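Local coordinates for PTS-dependent dihydroxyacetone kinase operon regulatory protein (Escherichia coli, PDB 4LRZ), which activates transcription of the dhaKLM operon from a sigma-70 promoter and represses its own expression, this chain being its probable sensor part, with GAF and PAS domains, at residues L150-S153 with K154-T158. Sequence-based numbering, arbitrary orientation.
Sequences LFDS and KGRLT
Asp152 turns its carboxylate towards the other arm of a tight turn, and the far end of Arg156, whose side chain sets off away from it, comes back to form a salt bridge from NH2 to Asp152 OD2 (2.9 Å). The oxygen lies at the edge of the guanidinium, near its plane: a single-point bridge, as befits planes 83° apart. Bends at chi2 and chi3 carry the arginine chain alongside the carboxylate, and aspartate, with one methylene before its carboxylate, is short enough to meet it. An asparagine in place of Asp152 would probably leave the guanidinium without its counter-charge and freer to swing away. Two backbone hydrogen bonds close the strands: Asp152 N to Arg156 O (2.8 Å), nearly straight at 168°, and Thr158 N to Leu150 O (2.9 Å). Between them Phe151 and Leu157 form a non-hydrogen-bonded antiparallel pair, and Phe151 CA adds a CA-H...O contact to Arg156 O (3.3 Å). This is the tip of the beta hairpin joining strands 143-151 and 157-166, adjacent in the antiparallel sheet of the GAF domain. Gly155 suits the turn because at its positive phi (93°) a CB would jam against the preceding carbonyl oxygen. Apolar contacts line both faces. On one, Phe151 CE1 reaches Leu157 CB (4.1 Å), and the flat ring can lay its edge along the Arg156-Leu157 peptide; a basic side chain of another protein makes a cation-pi contact with this ring. On the other, threonine serves two partners: Thr158 CG2 meets Leu150 CD1 (4.0 Å), Leu150 also packing on Ala182 and Val185 of helix 174-211, while Thr158 OG1 hydrogen-bonds to Lys50 NZ.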
# COMPACT_ATOMS: atom_id res chain seq x y z
N LEU F 150 -4.96 14.34 4.61
CA LEU F 150 -4.80 13.05 4.00
C LEU F 150 -5.94 12.61 3.13
O LEU F 150 -7.11 13.03 3.29
CB LEU F 150 -4.43 11.98 5.01
CG LEU F 150 -5.49 11.26 5.78
CD1 LEU F 150 -5.29 9.83 5.43
CD2 LEU F 150 -5.18 11.49 7.25
N PHE F 151 -5.59 11.71 2.22
CA PHE F 151 -6.46 11.35 1.11
C PHE F 151 -6.88 9.88 1.01
O PHE F 151 -6.17 9.00 1.42
CB PHE F 151 -5.87 11.88 -0.20
CG PHE F 151 -5.64 13.39 -0.20
CD1 PHE F 151 -6.69 14.27 -0.50
CD2 PHE F 151 -4.38 13.93 0.14
CE1 PHE F 151 -6.49 15.70 -0.48
CE2 PHE F 151 -4.15 15.34 0.14
CZ PHE F 151 -5.21 16.23 -0.17
N ASP F 152 -8.06 9.68 0.45
CA ASP F 152 -8.70 8.38 0.21
C ASP F 152 -7.85 7.29 -0.42
O ASP F 152 -6.61 7.33 -0.44
CB ASP F 152 -9.92 8.58 -0.72
CG ASP F 152 -11.17 8.72 0.04
OD1 ASP F 152 -11.09 8.46 1.26
OD2 ASP F 152 -12.22 9.09 -0.52
N SER F 153 -8.59 6.30 -0.91
CA SER F 153 -8.11 5.25 -1.79
C SER F 153 -8.32 5.81 -3.21
O SER F 153 -7.65 5.45 -4.16
CB SER F 153 -8.96 3.97 -1.54
OG SER F 153 -9.79 4.07 -0.34
N LYS F 154 -9.22 6.78 -3.31
CA LYS F 154 -9.79 7.27 -4.56
C LYS F 154 -9.47 8.75 -4.75
O LYS F 154 -10.06 9.42 -5.61
CB LYS F 154 -11.33 7.07 -4.52
CG LYS F 154 -11.80 5.59 -4.32
CD LYS F 154 -11.87 4.77 -5.66
CE LYS F 154 -10.95 3.49 -5.67
NZ LYS F 154 -11.16 2.54 -4.51
N GLY F 155 -8.58 9.27 -3.91
CA GLY F 155 -7.98 10.59 -4.09
C GLY F 155 -8.60 11.81 -3.44
O GLY F 155 -8.08 12.91 -3.63
N ARG F 156 -9.71 11.67 -2.71
CA ARG F 156 -10.31 12.86 -2.06
C ARG F 156 -9.98 12.96 -0.58
O ARG F 156 -9.50 12.00 0.03
CB ARG F 156 -11.83 12.99 -2.27
CG ARG F 156 -12.63 11.70 -2.20
CD ARG F 156 -13.98 11.93 -1.48
NE ARG F 156 -15.11 11.46 -2.28
CZ ARG F 156 -15.50 10.19 -2.40
NH1 ARG F 156 -16.55 9.88 -3.19
NH2 ARG F 156 -14.84 9.22 -1.75
N LEU F 157 -10.26 14.15 -0.04
CA LEU F 157 -9.87 14.52 1.32
C LEU F 157 -10.69 13.72 2.33
O LEU F 157 -11.91 13.53 2.19
CB LEU F 157 -10.01 16.03 1.53
CG LEU F 157 -9.89 16.66 2.92
CD1 LEU F 157 -8.46 16.88 3.31
CD2 LEU F 157 -10.66 18.00 2.91
N THR F 158 -10.01 13.20 3.32
CA THR F 158 -10.66 12.29 4.26
C THR F 158 -10.30 12.65 5.69
O THR F 158 -10.97 12.23 6.63
CB THR F 158 -10.48 10.79 3.84
OG1 THR F 158 -11.51 10.01 4.45
CG2 THR F 158 -9.01 10.18 4.04